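Local coordinates for adenosylmethionine-8-amino-7-oxononanoate aminotransferase (Methanocaldococcus jannaschii, PDB 6ZHK), which probably catalyses the pyridoxal-phosphate-dependent transfer of an amino group from S-adenosyl-L-methionine to 8-amino-7-oxononanoate, giving 7,8-diaminononanoate on the pathway to biotin, at residues 118-121 / 122-126; 153-156 / 157-160; 267-270 / 271-274. All coordinates share one frame; numbering follows the deposited sequence. Where two conformers were deposited one is given.

Contact 1: residues 118-121 / 122-126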
ATOM      1  N   TYR A 118       8.437   7.711   2.237  1.00 12.55           N
ATOM      2  CA  TYR A 118       8.287   6.268   2.156  1.00 13.52           C
ATOM      3  C   TYR A 118       6.822   5.855   2.072  1.00 14.27           C
ATOM      4  O   TYR A 118       5.950   6.545   2.564  1.00 13.83           O
ATOM      5  CB  TYR A 118       8.769   5.621   3.458  1.00 13.29           C
ATOM      6  CG  TYR A 118      10.293   5.651   3.629  1.00 14.01           C
ATOM      7  CD1 TYR A 118      11.103   4.878   2.803  1.00 14.85           C
ATOM      8  CD2 TYR A 118      10.897   6.405   4.644  1.00 13.28           C
ATOM      9  CE1 TYR A 118      12.490   4.863   2.990  1.00 14.93           C
ATOM     10  CE2 TYR A 118      12.266   6.382   4.852  1.00 13.74           C
ATOM     11  CZ  TYR A 118      13.061   5.638   3.997  1.00 15.09           C
ATOM     12  OH  TYR A 118      14.416   5.567   4.157  1.00 14.01           O
ATOM     13  N   SER A 119       6.585   4.679   1.480  1.00 14.79           N
ATOM     14  CA  SER A 119       5.283   4.031   1.456  1.00 13.24           C
ATOM     15  C   SER A 119       5.540   2.528   1.311  1.00 16.39           C
ATOM     16  O   SER A 119       6.694   2.088   1.415  1.00 14.00           O
ATOM     17  CB  SER A 119       4.397   4.565   0.336  1.00 16.83           C
ATOM     18  OG  SER A 119       4.975   4.378  -0.943  1.00 15.42           O
ATOM     19  N   GLU A 120       4.487   1.743   1.059  1.00 17.34           N
ATOM     20  CA  GLU A 120       4.632   0.294   1.039  1.00 19.60           C
ATOM     21  C   GLU A 120       4.689  -0.273  -0.373  1.00 20.60           C
ATOM     22  O   GLU A 120       5.447  -1.188  -0.584  1.00 24.50           O
ATOM     23  CB  GLU A 120       3.506  -0.400   1.806  1.00 24.92           C
ATOM     24  CG  GLU A 120       3.703  -0.284   3.305  1.00 30.22           C
ATOM     25  CD  GLU A 120       3.493   1.103   3.879  1.00 33.99           C
ATOM     26  OE1 GLU A 120       2.398   1.699   3.607  1.00 37.40           O
ATOM     27  OE2 GLU A 120       4.460   1.608   4.522  1.00 36.44           O
ATOM     28  N   ASP A 121       3.950   0.298  -1.341  1.00 19.03           N
ATOM     29  CA  ASP A 121       3.797  -0.335  -2.654  1.00 20.17           C
ATOM     30  C   ASP A 121       4.066   0.731  -3.713  1.00 17.15           C
ATOM     31  O   ASP A 121       3.815   1.914  -3.453  1.00 14.81           O
ATOM     32  CB  ASP A 121       2.362  -0.844  -2.878  1.00 25.78           C
ATOM     33  CG  ASP A 121       2.028  -1.952  -1.892  1.00 40.67           C
ATOM     34  OD1 ASP A 121       2.959  -2.714  -1.536  1.00 40.66           O
ATOM     35  OD2 ASP A 121       0.839  -2.062  -1.467  1.00 47.22           O
ATOM     36  N   GLY A 122       4.531   0.292  -4.890  1.00 15.56           N
ATOM     37  CA  GLY A 122       4.827   1.197  -5.995  1.00 15.57           C
ATOM     38  C   GLY A 122       3.585   2.001  -6.419  1.00 15.53           C
ATOM     39  O   GLY A 122       3.711   3.174  -6.792  1.00 14.27           O
ATOM     40  N   ALA A 123       2.393   1.385  -6.332  1.00 14.51           N
ATOM     41  CA  ALA A 123       1.206   2.148  -6.701  1.00 15.04           C
ATOM     42  C   ALA A 123       1.049   3.339  -5.735  1.00 13.62           C
ATOM     43  O   ALA A 123       0.618   4.405  -6.152  1.00 15.50           O
ATOM     44  CB  ALA A 123      -0.048   1.272  -6.677  1.00 17.47           C
ATOM     45  N   GLU A 124       1.285   3.118  -4.427  1.00 12.81           N
ATOM     46  CA  GLU A 124       1.175   4.198  -3.459  1.00 13.61           C
ATOM     47  C   GLU A 124       2.260   5.259  -3.727  1.00 14.91           C
ATOM     48  O   GLU A 124       1.996   6.442  -3.557  1.00 13.66           O
ATOM     49  CB  GLU A 124       1.449   3.635  -2.053  0.50 13.85           C
ATOM     50  CG  GLU A 124       0.276   2.989  -1.304  0.50 14.19           C
ATOM     51  CD  GLU A 124       0.605   2.163  -0.062  0.50 14.86           C
ATOM     52  OE1 GLU A 124       1.794   1.958   0.239  0.50 14.38           O
ATOM     53  OE2 GLU A 124      -0.335   1.702   0.645  0.50 14.62           O
ATOM     54  N   ALA A 125       3.464   4.825  -4.131  1.00 12.88           N
ATOM     55  CA  ALA A 125       4.524   5.780  -4.393  1.00 14.52           C
ATOM     56  C   ALA A 125       4.091   6.715  -5.523  1.00 12.22           C
ATOM     57  O   ALA A 125       4.356   7.917  -5.502  1.00 13.10           O
ATOM     58  CB  ALA A 125       5.790   5.048  -4.787  1.00 11.80           C
ATOM     59  N   VAL A 126       3.415   6.157  -6.519  1.00 11.33           N
ATOM     60  CA  VAL A 126       2.931   6.959  -7.646  1.00 11.77           C
ATOM     61  C   VAL A 126       1.763   7.868  -7.200  1.00 11.39           C
ATOM     62  O   VAL A 126       1.690   9.027  -7.556  1.00 12.95           O
ATOM     63  CB  VAL A 126       2.533   5.986  -8.778  1.00 11.57           C
ATOM     64  CG1 VAL A 126       1.599   6.659  -9.761  1.00 12.35           C
ATOM     65  CG2 VAL A 126       3.752   5.425  -9.479  1.00 12.21           C
TER

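Contact 2: residues 153-156 / 157-160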
ATOM      1  N   GLU A 153      -1.261   2.480 -22.728  1.00 17.08           N
ATOM      2  CA  GLU A 153      -0.680   1.188 -22.378  1.00 19.87           C
ATOM      3  C   GLU A 153       0.320   1.326 -21.237  1.00 17.16           C
ATOM      4  O   GLU A 153       0.882   0.311 -20.823  1.00 19.11           O
ATOM      5  CB  GLU A 153       0.064   0.513 -23.552  1.00 22.02           C
ATOM      6  CG  GLU A 153      -0.800   0.020 -24.721  1.00 27.77           C
ATOM      7  CD  GLU A 153      -0.034  -0.443 -25.975  1.00 33.77           C
ATOM      8  OE1 GLU A 153       1.221  -0.647 -25.919  1.00 37.77           O
ATOM      9  OE2 GLU A 153      -0.679  -0.570 -27.041  1.00 42.32           O
ATOM     10  N   GLY A 154       0.593   2.530 -20.723  1.00 16.99           N
ATOM     11  CA  GLY A 154       1.462   2.622 -19.554  1.00 16.36           C
ATOM     12  C   GLY A 154       0.758   2.059 -18.308  1.00 15.59           C
ATOM     13  O   GLY A 154      -0.466   1.972 -18.277  1.00 16.06           O
ATOM     14  N   TYR A 155       1.524   1.723 -17.268  1.00 15.43           N
ATOM     15  CA  TYR A 155       0.931   1.070 -16.111  1.00 15.90           C
ATOM     16  C   TYR A 155       1.694   1.573 -14.883  1.00 17.11           C
ATOM     17  O   TYR A 155       2.917   1.584 -14.899  1.00 16.48           O
ATOM     18  CB  TYR A 155       1.088  -0.458 -16.227  1.00 14.30           C
ATOM     19  CG  TYR A 155       0.569  -1.157 -14.990  1.00 13.66           C
ATOM     20  CD1 TYR A 155      -0.783  -1.424 -14.842  1.00 15.39           C
ATOM     21  CD2 TYR A 155       1.443  -1.554 -13.977  1.00 13.58           C
ATOM     22  CE1 TYR A 155      -1.293  -1.986 -13.679  1.00 15.68           C
ATOM     23  CE2 TYR A 155       0.962  -2.182 -12.834  1.00 13.20           C
ATOM     24  CZ  TYR A 155      -0.403  -2.379 -12.697  1.00 15.25           C
ATOM     25  OH  TYR A 155      -0.852  -2.988 -11.562  1.00 15.44           O
ATOM     26  N   HIS A 156       0.939   1.964 -13.828  1.00 15.94           N
ATOM     27  CA  HIS A 156       1.483   2.568 -12.620  1.00 13.65           C
ATOM     28  C   HIS A 156       0.862   1.955 -11.370  1.00 15.95           C
ATOM     29  O   HIS A 156       1.228   2.361 -10.264  1.00 17.79           O
ATOM     30  CB  HIS A 156       1.287   4.096 -12.692  1.00 12.38           C
ATOM     31  CG  HIS A 156       2.163   4.660 -13.781  1.00 12.86           C
ATOM     32  ND1 HIS A 156       3.529   4.593 -13.734  1.00 13.86           N
ATOM     33  CD2 HIS A 156       1.866   5.227 -14.947  1.00 14.89           C
ATOM     34  CE1 HIS A 156       4.053   5.069 -14.851  1.00 13.54           C
ATOM     35  NE2 HIS A 156       3.062   5.529 -15.575  1.00 16.42           N
ATOM     36  N   GLY A 157       0.008   0.936 -11.544  1.00 12.97           N
ATOM     37  CA  GLY A 157      -0.621   0.306 -10.400  1.00 13.13           C
ATOM     38  C   GLY A 157      -2.135   0.344 -10.511  1.00 12.07           C
ATOM     39  O   GLY A 157      -2.688   0.897 -11.477  1.00 12.37           O
ATOM     40  N   ASP A 158      -2.798  -0.105  -9.432  1.00 12.60           N
ATOM     41  CA  ASP A 158      -4.222  -0.398  -9.562  1.00 14.66           C
ATOM     42  C   ASP A 158      -5.119   0.428  -8.626  1.00 16.66           C
ATOM     43  O   ASP A 158      -6.345   0.249  -8.673  1.00 13.87           O
ATOM     44  CB  ASP A 158      -4.519  -1.865  -9.215  1.00 17.50           C
ATOM     45  CG  ASP A 158      -3.750  -2.842 -10.084  1.00 19.69           C
ATOM     46  OD1 ASP A 158      -3.551  -2.521 -11.271  1.00 22.28           O
ATOM     47  OD2 ASP A 158      -3.262  -3.813  -9.513  1.00 17.49           O
ATOM     48  N   THR A 159      -4.554   1.297  -7.743  1.00 14.16           N
ATOM     49  CA  THR A 159      -5.427   2.194  -7.008  1.00 15.59           C
ATOM     50  C   THR A 159      -5.933   3.309  -7.946  1.00 15.75           C
ATOM     51  O   THR A 159      -5.473   3.444  -9.075  1.00 15.58           O
ATOM     52  CB  THR A 159      -4.718   2.688  -5.744  1.00 15.89           C
ATOM     53  OG1 THR A 159      -3.442   3.160  -6.193  1.00 15.82           O
ATOM     54  CG2 THR A 159      -4.481   1.558  -4.774  1.00 15.86           C
ATOM     55  N   VAL A 160      -6.893   4.106  -7.481  1.00 14.04           N
ATOM     56  CA  VAL A 160      -7.625   4.987  -8.425  1.00 13.43           C
ATOM     57  C   VAL A 160      -6.695   6.031  -9.058  1.00 13.26           C
ATOM     58  O   VAL A 160      -6.758   6.309 -10.243  1.00 12.74           O
ATOM     59  CB  VAL A 160      -8.827   5.624  -7.715  1.00 13.39           C
ATOM     60  CG1 VAL A 160      -9.450   6.762  -8.508  1.00 12.88           C
ATOM     61  CG2 VAL A 160      -9.870   4.520  -7.460  1.00 13.50           C
TER
HETATM   62  O   HOH W   1      -1.821   2.337 -13.813  1.00 14.28           O

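Contact 3: residues 267-270 / 271-274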
ATOM      1  N   LEU A 267       9.131   9.962 -12.891  1.00 12.30           N
ATOM      2  CA  LEU A 267       9.562   8.718 -13.527  1.00 14.32           C
ATOM      3  C   LEU A 267       9.260   7.587 -12.554  1.00 14.56           C
ATOM      4  O   LEU A 267       9.692   7.585 -11.393  1.00 15.36           O
ATOM      5  CB  LEU A 267      11.050   8.768 -13.856  1.00 12.53           C
ATOM      6  CG  LEU A 267      11.572   7.705 -14.824  1.00 13.37           C
ATOM      7  CD1 LEU A 267      11.008   7.975 -16.212  1.00 13.34           C
ATOM      8  CD2 LEU A 267      13.127   7.722 -14.856  1.00 12.78           C
ATOM      9  N   ASP A 268       8.482   6.601 -13.063  1.00 16.28           N
ATOM     10  CA  ASP A 268       8.134   5.460 -12.251  1.00 13.93           C
ATOM     11  C   ASP A 268       9.162   4.341 -12.492  1.00 13.60           C
ATOM     12  O   ASP A 268       9.071   3.638 -13.490  1.00 15.73           O
ATOM     13  CB  ASP A 268       6.710   5.009 -12.602  1.00 17.03           C
ATOM     14  CG  ASP A 268       6.314   3.723 -11.896  1.00 17.03           C
ATOM     15  OD1 ASP A 268       7.178   3.148 -11.195  1.00 14.09           O
ATOM     16  OD2 ASP A 268       5.112   3.368 -12.004  1.00 19.59           O
ATOM     17  N   GLU A 269      10.118   4.180 -11.569  1.00 14.01           N
ATOM     18  CA  GLU A 269      11.111   3.100 -11.684  1.00 13.31           C
ATOM     19  C   GLU A 269      10.774   1.981 -10.693  1.00 12.46           C
ATOM     20  O   GLU A 269      11.641   1.302 -10.174  1.00 12.94           O
ATOM     21  CB  GLU A 269      12.508   3.685 -11.496  1.00 13.65           C
ATOM     22  CG  GLU A 269      12.941   4.546 -12.687  1.00 16.08           C
ATOM     23  CD  GLU A 269      14.423   4.396 -13.020  1.00 17.02           C
ATOM     24  OE1 GLU A 269      14.896   3.213 -13.173  1.00 18.48           O
ATOM     25  OE2 GLU A 269      15.127   5.448 -13.086  1.00 18.53           O
ATOM     26  N   VAL A 270       9.474   1.760 -10.442  1.00 12.77           N
ATOM     27  CA  VAL A 270       9.156   0.725  -9.478  1.00 14.60           C
ATOM     28  C   VAL A 270       9.682  -0.645  -9.939  1.00 14.81           C
ATOM     29  O   VAL A 270      10.245  -1.377  -9.155  1.00 14.80           O
ATOM     30  CB  VAL A 270       7.650   0.697  -9.138  1.00 13.95           C
ATOM     31  CG1 VAL A 270       7.314  -0.567  -8.356  1.00 15.93           C
ATOM     32  CG2 VAL A 270       7.273   1.942  -8.330  1.00 13.96           C
ATOM     33  N   ALA A 271       9.595  -0.935 -11.229  1.00 14.16           N
ATOM     34  CA  ALA A 271      10.067  -2.200 -11.768  1.00 16.27           C
ATOM     35  C   ALA A 271      11.507  -2.052 -12.272  1.00 18.07           C
ATOM     36  O   ALA A 271      12.259  -3.000 -12.205  1.00 22.39           O
ATOM     37  CB  ALA A 271       9.135  -2.615 -12.902  1.00 15.07           C
ATOM     38  N   THR A 272      11.898  -0.889 -12.800  1.00 18.38           N
ATOM     39  CA  THR A 272      13.207  -0.835 -13.435  1.00 18.33           C
ATOM     40  C   THR A 272      14.339  -0.559 -12.456  1.00 18.62           C
ATOM     41  O   THR A 272      15.525  -0.784 -12.761  1.00 20.78           O
ATOM     42  CB  THR A 272      13.240   0.242 -14.522  1.00 18.73           C
ATOM     43  OG1 THR A 272      12.809   1.480 -13.936  1.00 17.41           O
ATOM     44  CG2 THR A 272      12.308  -0.125 -15.655  1.00 14.63           C
ATOM     45  N   GLY A 273      13.996  -0.080 -11.264  1.00 16.54           N
ATOM     46  CA  GLY A 273      15.027   0.329 -10.327  1.00 16.20           C
ATOM     47  C   GLY A 273      15.735  -0.876  -9.727  1.00 20.93           C
ATOM     48  O   GLY A 273      15.178  -1.960  -9.689  1.00 24.33           O
ATOM     49  N   PHE A 274      16.983  -0.653  -9.313  1.00 20.31           N
ATOM     50  CA  PHE A 274      17.809  -1.653  -8.651  1.00 18.55           C
ATOM     51  C   PHE A 274      18.309  -2.703  -9.621  1.00 19.20           C
ATOM     52  O   PHE A 274      18.309  -3.887  -9.307  1.00 15.72           O
ATOM     53  CB  PHE A 274      17.063  -2.218  -7.444  1.00 18.70           C
ATOM     54  CG  PHE A 274      16.809  -1.115  -6.466  1.00 18.01           C
ATOM     55  CD1 PHE A 274      17.828  -0.610  -5.678  1.00 19.85           C
ATOM     56  CD2 PHE A 274      15.573  -0.488  -6.446  1.00 17.85           C
ATOM     57  CE1 PHE A 274      17.631   0.470  -4.825  1.00 18.16           C
ATOM     58  CE2 PHE A 274      15.349   0.558  -5.570  1.00 18.04           C
ATOM     59  CZ  PHE A 274      16.362   1.012  -4.756  1.00 18.14           C
TER
HETATM   60  O   HOH W   2       9.264   0.866 -13.594  1.00 20.15           O
HETATM   61  O   HOH W   3      12.537  -2.669  -8.652  1.00 23.09           O

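Contact 1: residues 118-121 / 122-126
With CG beside the backbone N and opposite the carbonyl carbon (chi1 -85°), and the rest of the chain extended, the E124 side chain runs back from the first turn of helix 122-140 toward the amides of E120 and D121. In the conformer described, one of two modelled, a single oxygen does the gripping. E124 OE1 takes the N-H of E120 at 2.8 Å from E120 N, nearly in line with its own C-O bond. The same oxygen accepts D121 N at 3.1 Å, this time from well above the carboxylate plane and along a more bent path. D121 is the N-cap, so the second bond is the half of a capping box in which the N3 residue holds the N-cap amide; the reciprocal half is missing, because the D121 side chain makes no capping bond. The helix proper starts with the bond from A125 N to D121 O, 3.0 Å long. At the end of the strand, S119 OG comes to 4.0 Å from A125 CB.

G122 and A123, on this first turn, are predicted to bind pyridoxal 5'-phosphate; the N-terminal end of a helix that follows a strand is where fold-type I aminotransferases usually hold the cofactor phosphate. The turn also lies at the dimer interface, where D121 and E124 face E124 of the second subunit.

E120 bends at chi2, bringing its OE1 to 3.4 Å from E124 OE1, the two carboxylate planes standing 82° apart. In this conformer the buried cluster, with further acids of the second subunit beside it, may raise the pKa of one or more carboxylates, so that one may be protonated, while the two amides and the helix N terminus would partly offset the negative charge.

Contact 2: residues 153-156 / 157-160
G157 packs against one face of the aromatic ring of Y155 in the loop that joins strand 147-151 to helix 160-165 in the large domain of a fold-type I, class-III aminotransferase. G157 N lies 3.4 Å from the ring plane of Y155, displaced toward the CE2-CZ side, so within this loop it is the backbone that packs on the face. G157 CA continues the contact to the hydroxyl, 3.5 Å from Y155 OH. The glycine has a phi of 123°, a conformation in which a CB would be jammed against the preceding carbonyl, and this lets the chain turn close against the ring. The turn is tied from within by a water that accepts from H156 N at 2.8 Å and donates to G157 O at 2.9 Å.

D158 comes next and meets the end of the ring. Its carboxylate reaches back to the phenol, while Y155 extends forward because its CG is anti to the backbone N (chi1 176°). The hydroxyl donates to D158 OD1, approaching from above the carboxylate plane, and the ring and carboxylate planes are 62° apart. D158 OD1 is also hydrogen-bonded to Y25 OH and H172 NE2, and D158 OD2 to G336 N of the second subunit. Y155, Y25 and G336 are all predicted to take part in substrate binding, so the carboxylate probably positions several groups of the substrate pocket at once, across the dimer interface.

T159 occupies the N-cap position ahead of helix 160-165; its hydroxyl bonds to E127 instead of capping the helix. V160 then opens the helix, its backbone N held by E127 of the second subunit. Back at the tyrosine, G157 against the face limits the turning of the ring, and the phenol end is held by the 2.8 Å bond from Y155 OH to D158 OD1, an oxygen also 3.3 Å from Y155 CE1.

Contact 3: residues 267-270 / 271-274
T272 donates its hydroxyl to E269, with T272 OG1 2.8 Å from E269 OE1, on the anti side of the carboxylate. The two side chains cross at about a right angle. T272 OG1 sits between its own backbone N and carbonyl carbon (chi1 54°), which also turns it onto the base of the glutamate, 3.3 Å from E269 CB. Alongside, the backbone closes an alpha-turn: G273 N bonds to E269 O at 2.9 Å.

The next shell holds the start of this turn and the glutamate. E269 bends at chi2, and its carboxylate is gripped a second and third time by the backbone amides of F282 and C283, which would help to offset the charge of this buried group. D268 OD1 accepts V270 N at 2.8 Å, nearly straight along its C-O bond, forming an Asx turn. A water bridges D268 O and A271 N. The other carboxylate oxygen, D268 OD2, receives H156 ND1, so both oxygens are held and the group cannot easily rotate.

V270 lies close to K301, the lysine predicted to carry the cofactor, which is not attached in this structure. An aspartate at the C-terminal end of this strand, predicted here to bind pyridoxal 5'-phosphate, is a hallmark of fold-type I enzymes, in which it typically pairs with the pyridine nitrogen.

All three contacts are largely buried and converge on the predicted cofactor site. Contact 3 is the deepest, its centre about 5 Å from the centre of the chain, against about 11 Å for contacts 1 and 2. Contacts 1 and 3 extend from strands of the same seven-stranded sheet, and G122 packs on V270; contact 2 belongs to a loop that follows another strand of that sheet. A histidine-aspartate bond joins contacts 2 and 3, while A123 packs against G157 between contacts 1 and 2. Contacts 1 and 2 lie at the dimer interface, whereas no other chain touches contact 3. Carboxylates serve differently in each: a helix start amid clustered acids, a phenol with its pocket, and a turn beside the aspartate predicted to bind the cofactor.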